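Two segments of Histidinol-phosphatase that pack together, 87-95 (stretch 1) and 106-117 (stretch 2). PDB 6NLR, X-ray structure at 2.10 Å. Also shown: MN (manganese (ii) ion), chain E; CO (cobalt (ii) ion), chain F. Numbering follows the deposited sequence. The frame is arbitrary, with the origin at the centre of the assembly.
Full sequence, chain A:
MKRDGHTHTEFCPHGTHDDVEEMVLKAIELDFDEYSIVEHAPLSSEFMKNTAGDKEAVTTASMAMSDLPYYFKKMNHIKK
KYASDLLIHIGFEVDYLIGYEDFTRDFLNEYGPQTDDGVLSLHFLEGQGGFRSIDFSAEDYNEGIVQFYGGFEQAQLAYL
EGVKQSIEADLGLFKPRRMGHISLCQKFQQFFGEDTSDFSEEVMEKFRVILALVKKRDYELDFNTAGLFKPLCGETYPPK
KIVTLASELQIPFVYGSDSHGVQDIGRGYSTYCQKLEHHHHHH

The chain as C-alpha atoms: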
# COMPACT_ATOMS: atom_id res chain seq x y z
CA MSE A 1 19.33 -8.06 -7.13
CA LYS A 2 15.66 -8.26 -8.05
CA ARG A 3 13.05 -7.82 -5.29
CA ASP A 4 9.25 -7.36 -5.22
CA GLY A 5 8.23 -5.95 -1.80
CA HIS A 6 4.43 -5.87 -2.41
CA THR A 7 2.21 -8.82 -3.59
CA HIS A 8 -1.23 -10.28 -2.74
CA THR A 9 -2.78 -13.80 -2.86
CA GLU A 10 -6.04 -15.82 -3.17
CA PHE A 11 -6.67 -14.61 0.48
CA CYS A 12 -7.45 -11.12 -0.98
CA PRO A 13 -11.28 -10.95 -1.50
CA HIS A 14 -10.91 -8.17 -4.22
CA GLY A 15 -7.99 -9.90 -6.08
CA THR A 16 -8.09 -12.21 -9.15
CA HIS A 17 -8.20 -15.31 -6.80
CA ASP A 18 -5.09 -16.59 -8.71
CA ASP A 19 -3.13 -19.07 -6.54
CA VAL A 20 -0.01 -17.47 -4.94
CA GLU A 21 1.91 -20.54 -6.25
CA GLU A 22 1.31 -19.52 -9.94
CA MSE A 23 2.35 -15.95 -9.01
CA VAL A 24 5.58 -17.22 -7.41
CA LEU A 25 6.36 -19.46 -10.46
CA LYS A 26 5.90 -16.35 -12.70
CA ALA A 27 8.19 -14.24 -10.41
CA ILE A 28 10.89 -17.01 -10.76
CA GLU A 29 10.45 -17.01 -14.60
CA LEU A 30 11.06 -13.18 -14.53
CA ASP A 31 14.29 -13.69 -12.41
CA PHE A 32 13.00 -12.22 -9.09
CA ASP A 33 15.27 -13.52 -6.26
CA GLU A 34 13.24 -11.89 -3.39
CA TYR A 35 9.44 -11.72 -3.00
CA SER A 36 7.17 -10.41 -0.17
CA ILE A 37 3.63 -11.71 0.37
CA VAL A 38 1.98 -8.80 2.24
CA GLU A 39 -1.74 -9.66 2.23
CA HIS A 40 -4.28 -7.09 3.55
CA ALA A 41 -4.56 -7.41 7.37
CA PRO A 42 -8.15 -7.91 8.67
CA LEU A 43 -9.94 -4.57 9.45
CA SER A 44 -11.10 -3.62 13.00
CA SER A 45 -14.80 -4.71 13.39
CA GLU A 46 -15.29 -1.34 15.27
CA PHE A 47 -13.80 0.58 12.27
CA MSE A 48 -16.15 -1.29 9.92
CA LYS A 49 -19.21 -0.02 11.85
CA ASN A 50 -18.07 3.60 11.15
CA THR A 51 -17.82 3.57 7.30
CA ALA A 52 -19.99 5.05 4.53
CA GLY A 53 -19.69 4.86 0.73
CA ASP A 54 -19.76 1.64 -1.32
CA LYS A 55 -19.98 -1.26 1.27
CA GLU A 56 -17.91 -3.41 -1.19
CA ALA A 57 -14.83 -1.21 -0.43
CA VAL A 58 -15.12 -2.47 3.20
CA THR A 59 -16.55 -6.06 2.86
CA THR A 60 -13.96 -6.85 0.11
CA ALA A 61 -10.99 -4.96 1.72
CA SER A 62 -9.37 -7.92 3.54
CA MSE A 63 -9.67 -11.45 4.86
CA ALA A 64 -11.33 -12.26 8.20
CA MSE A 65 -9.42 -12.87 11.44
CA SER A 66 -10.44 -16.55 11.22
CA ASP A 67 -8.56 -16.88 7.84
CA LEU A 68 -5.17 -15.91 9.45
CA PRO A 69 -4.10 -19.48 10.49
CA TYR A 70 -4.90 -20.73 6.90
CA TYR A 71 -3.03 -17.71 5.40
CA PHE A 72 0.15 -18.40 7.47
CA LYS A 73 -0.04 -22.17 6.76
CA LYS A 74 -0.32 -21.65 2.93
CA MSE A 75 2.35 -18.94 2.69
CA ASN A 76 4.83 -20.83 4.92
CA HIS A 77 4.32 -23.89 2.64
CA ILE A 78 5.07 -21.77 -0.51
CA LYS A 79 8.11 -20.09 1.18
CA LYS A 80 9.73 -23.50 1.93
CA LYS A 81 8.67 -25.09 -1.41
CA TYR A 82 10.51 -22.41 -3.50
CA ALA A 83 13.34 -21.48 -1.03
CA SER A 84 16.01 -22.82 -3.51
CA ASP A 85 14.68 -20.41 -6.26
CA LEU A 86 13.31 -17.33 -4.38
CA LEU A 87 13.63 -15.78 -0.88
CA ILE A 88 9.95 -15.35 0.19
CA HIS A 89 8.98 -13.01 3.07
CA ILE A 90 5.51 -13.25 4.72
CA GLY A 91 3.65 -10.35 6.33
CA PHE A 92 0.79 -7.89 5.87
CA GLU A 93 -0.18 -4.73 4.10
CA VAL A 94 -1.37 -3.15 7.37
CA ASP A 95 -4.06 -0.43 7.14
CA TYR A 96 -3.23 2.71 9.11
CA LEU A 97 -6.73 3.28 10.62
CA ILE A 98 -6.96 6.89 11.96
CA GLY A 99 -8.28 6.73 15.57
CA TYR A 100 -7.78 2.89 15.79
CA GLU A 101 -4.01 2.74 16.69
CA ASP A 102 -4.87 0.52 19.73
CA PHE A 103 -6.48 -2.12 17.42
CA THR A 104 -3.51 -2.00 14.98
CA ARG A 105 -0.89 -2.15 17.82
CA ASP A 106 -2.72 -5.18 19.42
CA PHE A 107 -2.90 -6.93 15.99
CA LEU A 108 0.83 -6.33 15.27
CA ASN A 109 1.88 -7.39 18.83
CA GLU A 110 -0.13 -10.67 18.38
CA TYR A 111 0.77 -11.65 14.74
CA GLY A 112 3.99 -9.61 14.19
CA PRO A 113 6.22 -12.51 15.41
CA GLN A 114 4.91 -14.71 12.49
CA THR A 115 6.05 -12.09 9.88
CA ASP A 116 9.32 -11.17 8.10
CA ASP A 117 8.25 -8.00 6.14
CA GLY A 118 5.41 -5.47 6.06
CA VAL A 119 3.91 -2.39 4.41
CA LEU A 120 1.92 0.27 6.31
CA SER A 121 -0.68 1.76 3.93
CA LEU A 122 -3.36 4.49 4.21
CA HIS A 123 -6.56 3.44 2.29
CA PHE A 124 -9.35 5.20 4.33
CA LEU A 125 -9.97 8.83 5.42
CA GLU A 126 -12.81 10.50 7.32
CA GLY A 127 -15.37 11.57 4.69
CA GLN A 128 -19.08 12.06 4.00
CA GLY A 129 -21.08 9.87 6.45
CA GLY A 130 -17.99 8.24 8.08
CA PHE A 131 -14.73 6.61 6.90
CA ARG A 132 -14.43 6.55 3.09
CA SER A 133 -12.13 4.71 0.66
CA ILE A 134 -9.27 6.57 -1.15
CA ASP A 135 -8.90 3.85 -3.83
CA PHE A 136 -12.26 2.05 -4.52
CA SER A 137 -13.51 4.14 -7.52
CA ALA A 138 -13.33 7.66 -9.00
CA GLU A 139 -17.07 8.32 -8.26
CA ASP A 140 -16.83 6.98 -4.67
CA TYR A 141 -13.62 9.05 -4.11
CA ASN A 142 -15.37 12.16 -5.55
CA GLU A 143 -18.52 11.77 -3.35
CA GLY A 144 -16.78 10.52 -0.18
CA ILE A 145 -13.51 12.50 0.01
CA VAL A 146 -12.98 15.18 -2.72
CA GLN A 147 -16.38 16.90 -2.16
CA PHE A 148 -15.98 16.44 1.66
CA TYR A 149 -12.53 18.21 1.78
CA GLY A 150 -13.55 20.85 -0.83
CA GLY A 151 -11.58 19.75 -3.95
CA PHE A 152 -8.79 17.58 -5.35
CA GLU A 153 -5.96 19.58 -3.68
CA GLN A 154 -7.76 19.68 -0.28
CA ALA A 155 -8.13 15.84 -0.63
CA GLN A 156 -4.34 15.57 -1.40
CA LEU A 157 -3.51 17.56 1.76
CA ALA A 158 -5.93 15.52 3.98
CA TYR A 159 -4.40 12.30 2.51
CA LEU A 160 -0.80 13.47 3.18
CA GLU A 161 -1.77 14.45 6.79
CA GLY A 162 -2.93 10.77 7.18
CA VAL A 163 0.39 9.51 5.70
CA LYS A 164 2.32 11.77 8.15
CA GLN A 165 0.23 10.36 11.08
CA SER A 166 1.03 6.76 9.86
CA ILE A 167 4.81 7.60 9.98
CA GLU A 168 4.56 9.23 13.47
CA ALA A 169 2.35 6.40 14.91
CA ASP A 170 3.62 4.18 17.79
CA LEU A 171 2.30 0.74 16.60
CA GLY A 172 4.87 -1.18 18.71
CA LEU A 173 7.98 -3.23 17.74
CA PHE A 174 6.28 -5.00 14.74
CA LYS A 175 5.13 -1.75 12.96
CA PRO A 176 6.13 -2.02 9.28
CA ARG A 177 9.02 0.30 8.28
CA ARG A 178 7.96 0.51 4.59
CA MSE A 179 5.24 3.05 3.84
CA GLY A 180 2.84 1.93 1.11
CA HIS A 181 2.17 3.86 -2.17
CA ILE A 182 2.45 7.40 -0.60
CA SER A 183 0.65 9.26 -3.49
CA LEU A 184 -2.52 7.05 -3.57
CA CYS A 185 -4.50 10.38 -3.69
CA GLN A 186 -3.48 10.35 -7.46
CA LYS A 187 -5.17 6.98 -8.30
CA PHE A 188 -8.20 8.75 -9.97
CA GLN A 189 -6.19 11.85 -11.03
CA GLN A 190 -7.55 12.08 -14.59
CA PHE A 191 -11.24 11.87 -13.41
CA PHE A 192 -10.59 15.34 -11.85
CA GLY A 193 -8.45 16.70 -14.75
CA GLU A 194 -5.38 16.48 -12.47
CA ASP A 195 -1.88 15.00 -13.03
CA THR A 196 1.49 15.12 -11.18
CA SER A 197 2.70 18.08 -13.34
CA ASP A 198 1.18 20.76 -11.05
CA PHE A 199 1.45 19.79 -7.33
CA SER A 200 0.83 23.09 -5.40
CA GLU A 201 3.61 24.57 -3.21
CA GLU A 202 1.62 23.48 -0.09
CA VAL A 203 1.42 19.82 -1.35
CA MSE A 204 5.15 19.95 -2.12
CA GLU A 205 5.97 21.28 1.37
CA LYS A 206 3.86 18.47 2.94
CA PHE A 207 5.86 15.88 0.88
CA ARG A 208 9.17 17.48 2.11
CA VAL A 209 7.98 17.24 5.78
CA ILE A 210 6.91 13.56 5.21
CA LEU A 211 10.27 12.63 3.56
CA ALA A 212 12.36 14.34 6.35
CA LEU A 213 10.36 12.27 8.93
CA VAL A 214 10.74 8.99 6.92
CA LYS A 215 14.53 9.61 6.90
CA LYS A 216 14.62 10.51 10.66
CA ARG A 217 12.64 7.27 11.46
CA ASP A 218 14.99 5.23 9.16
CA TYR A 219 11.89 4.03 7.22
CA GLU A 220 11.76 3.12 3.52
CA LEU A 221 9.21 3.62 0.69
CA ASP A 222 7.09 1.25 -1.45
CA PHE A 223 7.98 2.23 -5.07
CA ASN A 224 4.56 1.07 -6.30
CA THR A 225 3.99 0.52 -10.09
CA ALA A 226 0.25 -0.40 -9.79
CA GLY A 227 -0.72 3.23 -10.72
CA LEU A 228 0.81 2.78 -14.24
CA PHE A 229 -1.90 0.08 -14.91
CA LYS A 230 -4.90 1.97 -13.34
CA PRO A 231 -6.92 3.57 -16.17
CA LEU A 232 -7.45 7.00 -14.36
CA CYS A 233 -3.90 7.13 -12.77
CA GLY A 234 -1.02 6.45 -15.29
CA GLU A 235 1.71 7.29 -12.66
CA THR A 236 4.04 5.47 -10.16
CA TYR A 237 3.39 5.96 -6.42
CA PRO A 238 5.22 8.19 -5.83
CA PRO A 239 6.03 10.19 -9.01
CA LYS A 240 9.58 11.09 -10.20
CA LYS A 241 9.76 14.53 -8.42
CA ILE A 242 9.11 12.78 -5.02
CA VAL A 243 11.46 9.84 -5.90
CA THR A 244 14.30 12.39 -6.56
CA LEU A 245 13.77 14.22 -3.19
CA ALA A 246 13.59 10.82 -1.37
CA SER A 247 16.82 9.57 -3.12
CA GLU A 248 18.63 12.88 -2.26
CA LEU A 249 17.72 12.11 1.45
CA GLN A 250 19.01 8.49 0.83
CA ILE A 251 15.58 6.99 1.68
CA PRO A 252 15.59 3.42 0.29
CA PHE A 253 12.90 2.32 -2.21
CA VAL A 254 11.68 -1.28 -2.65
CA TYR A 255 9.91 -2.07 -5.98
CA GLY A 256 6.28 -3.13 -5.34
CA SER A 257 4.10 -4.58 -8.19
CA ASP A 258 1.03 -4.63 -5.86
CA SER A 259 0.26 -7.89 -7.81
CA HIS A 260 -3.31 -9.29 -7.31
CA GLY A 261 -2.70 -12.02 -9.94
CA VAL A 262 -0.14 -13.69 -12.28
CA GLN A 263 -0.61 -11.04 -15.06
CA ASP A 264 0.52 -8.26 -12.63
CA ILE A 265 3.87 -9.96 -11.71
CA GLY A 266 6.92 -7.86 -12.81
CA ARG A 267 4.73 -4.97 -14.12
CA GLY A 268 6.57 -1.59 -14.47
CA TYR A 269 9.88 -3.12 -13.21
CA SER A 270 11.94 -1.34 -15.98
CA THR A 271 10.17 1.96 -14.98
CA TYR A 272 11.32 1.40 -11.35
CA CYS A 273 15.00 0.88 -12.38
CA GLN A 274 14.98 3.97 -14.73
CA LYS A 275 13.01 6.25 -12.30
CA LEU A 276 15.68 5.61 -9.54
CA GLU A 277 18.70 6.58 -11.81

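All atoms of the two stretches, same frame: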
# COMPACT_ATOMS: atom_id res chain seq x y z
N LEU A 87 13.81 -16.11 -2.31
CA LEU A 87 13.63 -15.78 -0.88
C LEU A 87 12.25 -15.14 -0.71
O LEU A 87 12.05 -14.00 -1.20
CB LEU A 87 14.77 -14.88 -0.41
CG LEU A 87 14.65 -14.42 1.05
CD1 LEU A 87 14.54 -15.64 1.97
CD2 LEU A 87 15.85 -13.54 1.42
N ILE A 88 11.34 -15.83 -0.04
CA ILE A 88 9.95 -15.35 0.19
C ILE A 88 9.82 -14.82 1.62
O ILE A 88 10.19 -15.54 2.54
CB ILE A 88 8.94 -16.45 -0.16
CG1 ILE A 88 9.02 -16.75 -1.66
CG2 ILE A 88 7.54 -16.06 0.30
CD1 ILE A 88 8.17 -17.89 -2.14
N HIS A 89 9.34 -13.60 1.76
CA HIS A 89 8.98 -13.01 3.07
C HIS A 89 7.45 -13.05 3.19
O HIS A 89 6.75 -13.01 2.15
CB HIS A 89 9.53 -11.59 3.22
CG HIS A 89 11.01 -11.47 3.02
ND1 HIS A 89 11.91 -12.06 3.86
CD2 HIS A 89 11.73 -10.80 2.08
CE1 HIS A 89 13.14 -11.78 3.45
NE2 HIS A 89 13.05 -11.00 2.35
N ILE A 90 6.96 -13.17 4.41
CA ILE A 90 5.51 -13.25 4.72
C ILE A 90 5.19 -12.13 5.70
O ILE A 90 5.84 -12.00 6.72
CB ILE A 90 5.15 -14.63 5.29
CG1 ILE A 90 5.62 -15.75 4.35
CG2 ILE A 90 3.66 -14.69 5.56
CD1 ILE A 90 5.49 -17.13 4.93
N GLY A 91 4.16 -11.36 5.40
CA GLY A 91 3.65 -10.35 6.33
C GLY A 91 2.34 -9.80 5.85
O GLY A 91 1.57 -10.54 5.19
N PHE A 92 2.06 -8.56 6.20
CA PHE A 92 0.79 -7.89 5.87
C PHE A 92 1.05 -6.53 5.25
O PHE A 92 2.05 -5.86 5.60
CB PHE A 92 -0.04 -7.71 7.14
CG PHE A 92 -0.42 -9.01 7.79
CD1 PHE A 92 -1.42 -9.81 7.26
CD2 PHE A 92 0.26 -9.44 8.92
CE1 PHE A 92 -1.74 -11.03 7.84
CE2 PHE A 92 -0.09 -10.64 9.53
CZ PHE A 92 -1.10 -11.42 8.99
N GLU A 93 0.13 -6.14 4.37
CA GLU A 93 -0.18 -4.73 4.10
C GLU A 93 -1.15 -4.32 5.19
O GLU A 93 -2.34 -4.74 5.16
CB GLU A 93 -0.75 -4.51 2.70
CG GLU A 93 -0.83 -3.02 2.38
CD GLU A 93 -1.39 -2.69 1.01
OE1 GLU A 93 -1.75 -3.64 0.29
OE2 GLU A 93 -1.45 -1.48 0.68
N VAL A 94 -0.63 -3.58 6.16
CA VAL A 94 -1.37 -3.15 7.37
C VAL A 94 -2.02 -1.80 7.06
O VAL A 94 -1.31 -0.87 6.70
CB VAL A 94 -0.44 -3.09 8.58
CG1 VAL A 94 -1.19 -2.70 9.83
CG2 VAL A 94 0.28 -4.42 8.78
N ASP A 95 -3.34 -1.72 7.20
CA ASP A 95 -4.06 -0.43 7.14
C ASP A 95 -3.63 0.42 8.34
O ASP A 95 -3.69 -0.09 9.49
CB ASP A 95 -5.57 -0.62 7.12
CG ASP A 95 -6.08 -0.87 5.72
OD1 ASP A 95 -6.33 0.13 4.99
OD2 ASP A 95 -6.13 -2.05 5.36
N ASP A 106 -2.37 -3.85 18.84
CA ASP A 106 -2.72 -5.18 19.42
C ASP A 106 -2.56 -6.25 18.34
O ASP A 106 -2.03 -7.31 18.65
CB ASP A 106 -4.12 -5.18 20.01
CG ASP A 106 -4.26 -4.35 21.28
OD1 ASP A 106 -3.22 -3.87 21.80
OD2 ASP A 106 -5.41 -4.18 21.74
N PHE A 107 -2.99 -5.97 17.11
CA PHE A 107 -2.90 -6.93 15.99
C PHE A 107 -1.42 -7.23 15.72
O PHE A 107 -1.02 -8.41 15.61
CB PHE A 107 -3.63 -6.41 14.75
CG PHE A 107 -3.39 -7.27 13.54
CD1 PHE A 107 -4.18 -8.38 13.28
CD2 PHE A 107 -2.33 -7.01 12.68
CE1 PHE A 107 -3.93 -9.19 12.19
CE2 PHE A 107 -2.10 -7.82 11.58
CZ PHE A 107 -2.89 -8.91 11.35
N LEU A 108 -0.61 -6.18 15.59
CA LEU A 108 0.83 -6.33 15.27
C LEU A 108 1.56 -7.03 16.42
O LEU A 108 2.41 -7.88 16.12
CB LEU A 108 1.41 -4.94 14.98
CG LEU A 108 0.96 -4.32 13.66
CD1 LEU A 108 1.42 -2.86 13.58
CD2 LEU A 108 1.54 -5.10 12.51
N ASN A 109 1.26 -6.70 17.68
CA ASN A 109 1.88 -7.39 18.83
C ASN A 109 1.50 -8.88 18.80
O ASN A 109 2.36 -9.70 19.14
CB ASN A 109 1.54 -6.75 20.18
CG ASN A 109 2.24 -5.41 20.40
OD1 ASN A 109 1.81 -4.64 21.25
ND2 ASN A 109 3.30 -5.12 19.67
N GLU A 110 0.28 -9.24 18.39
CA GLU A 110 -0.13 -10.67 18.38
C GLU A 110 0.51 -11.41 17.19
O GLU A 110 1.07 -12.47 17.41
CB GLU A 110 -1.65 -10.84 18.38
CG GLU A 110 -2.06 -12.29 18.34
CD GLU A 110 -3.51 -12.59 18.72
OE1 GLU A 110 -4.31 -11.64 18.80
OE2 GLU A 110 -3.83 -13.79 18.93
N TYR A 111 0.41 -10.90 15.97
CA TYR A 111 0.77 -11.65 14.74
C TYR A 111 2.14 -11.24 14.19
O TYR A 111 2.72 -12.02 13.41
CB TYR A 111 -0.33 -11.48 13.69
CG TYR A 111 -1.63 -12.10 14.14
CD1 TYR A 111 -1.82 -13.48 14.11
CD2 TYR A 111 -2.65 -11.32 14.65
CE1 TYR A 111 -2.99 -14.05 14.56
CE2 TYR A 111 -3.82 -11.88 15.11
CZ TYR A 111 -4.00 -13.24 15.06
OH TYR A 111 -5.18 -13.76 15.51
N GLY A 112 2.68 -10.11 14.63
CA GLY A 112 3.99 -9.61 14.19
C GLY A 112 5.07 -10.68 14.24
O GLY A 112 5.86 -10.77 13.32
N PRO A 113 5.18 -11.49 15.32
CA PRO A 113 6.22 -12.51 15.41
C PRO A 113 6.17 -13.56 14.29
O PRO A 113 7.16 -14.22 14.11
CB PRO A 113 5.96 -13.16 16.79
CG PRO A 113 5.32 -12.05 17.59
CD PRO A 113 4.40 -11.39 16.56
N GLN A 114 5.04 -13.71 13.59
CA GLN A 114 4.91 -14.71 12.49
C GLN A 114 5.32 -14.11 11.14
O GLN A 114 5.19 -14.80 10.13
CB GLN A 114 3.48 -15.24 12.44
CG GLN A 114 3.16 -16.21 13.58
CD GLN A 114 1.72 -16.64 13.50
OE1 GLN A 114 1.37 -17.51 12.71
NE2 GLN A 114 0.88 -15.99 14.30
N THR A 115 5.80 -12.86 11.12
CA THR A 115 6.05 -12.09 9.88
C THR A 115 7.53 -11.73 9.78
O THR A 115 8.18 -11.70 10.81
CB THR A 115 5.20 -10.82 9.81
OG1 THR A 115 5.67 -9.90 10.79
CG2 THR A 115 3.74 -11.11 10.03
N ASP A 116 7.95 -11.35 8.59
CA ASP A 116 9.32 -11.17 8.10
C ASP A 116 9.42 -9.89 7.26
O ASP A 116 10.51 -9.54 6.82
CB ASP A 116 9.54 -12.35 7.15
CG ASP A 116 10.98 -12.70 6.94
OD1 ASP A 116 11.81 -12.05 7.58
OD2 ASP A 116 11.24 -13.64 6.14
N ASP A 117 8.29 -9.26 6.93
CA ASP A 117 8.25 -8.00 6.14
C ASP A 117 6.87 -7.39 6.37
O ASP A 117 6.02 -8.01 7.06
CB ASP A 117 8.55 -8.24 4.66
CG ASP A 117 9.00 -7.02 3.86
OD1 ASP A 117 9.22 -5.95 4.48
OD2 ASP A 117 9.13 -7.15 2.60
MN MN E . -2.68 -0.60 -0.75
CO CO F . -1.37 -3.74 -1.84
O HOH W 1 3.64 -7.55 8.57
O HOH W 2 -3.79 0.55 -2.43
O HOH W 3 -1.73 -1.57 -1.92

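A helix packed against a strand commonly relies on apolar side chains, whereas a loop running beside the same strand can use its backbone and polar groups. Histidinol-phosphatase illustrates both modes in one contact, which buries 509 Å² between strand 87-95 and a segment that begins as helix and passes through a 3-10 turn. The helix runs nearly antiparallel to the strand, at 172°, and the axes come no closer than 11.1 Å, a gap that large side chains must fill.

D106 opens the segment exposed and out of reach. F107 follows, pointing toward the strand with chi1 in the t well, and presents its ring edge to the face of F92. The centroids lie 5.2 Å apart with the planes at 69°, and F107 CZ approaches F92 CE2 to 3.8 Å. Such an edge-to-face pairing sets the slightly positive hydrogens of one ring against the electron-rich face of the other, and both rings are buried. L108 leaves the helix sideways, but its end comes nearer, bringing L108 CD2 to 4.0 Å from V94 CG2; two branched aliphatic side chains suit this buried site. N109 and E110, both exposed, take no part. Y111 starts toward the strand and then leads away, so its closest atom is the CB, with Y111 CB 4.3 Å from F92 CE2.

The chain then turns through a 3-10 segment. At G112 a side chain would clash with the oxygen of L108, so glycine fits this backbone. P113 remains exposed, and Q114, exposed and directed sideways, contributes little. T115 steadies the turn: T115 OG1 donates to G112 O at 2.7 Å, while its methyl, T115 CG2, rests 3.9 Å from F92 CE2. A hydroxyl and a methyl on one CB thus serve the turn and the apolar cluster.

Polar contacts now take over. D116 N donates to I90 O at 2.9 Å, and T115 CA adds a CA-H...O contact to the same I90 O at 3.2 Å. The D116 side chain accepts a nearly linear hydrogen bond, H89 ND1 to D116 OD2, 2.9 Å long, at the edge of the imidazole. At D117, the carbonyl oxygen D117 O receives a CA-H...O contact from G91 CA at 3.4 Å. A CB on G91 would lie only 1.9 Å from D117 O, so the close approach depends on glycine. Water 1 bridges the remaining gap, accepting from F92 N at 3.0 Å and donating to D117 O at 2.9 Å.

Between F92 and V94, E93 is free of this interface and binds manganese through OE2 and cobalt through OE1.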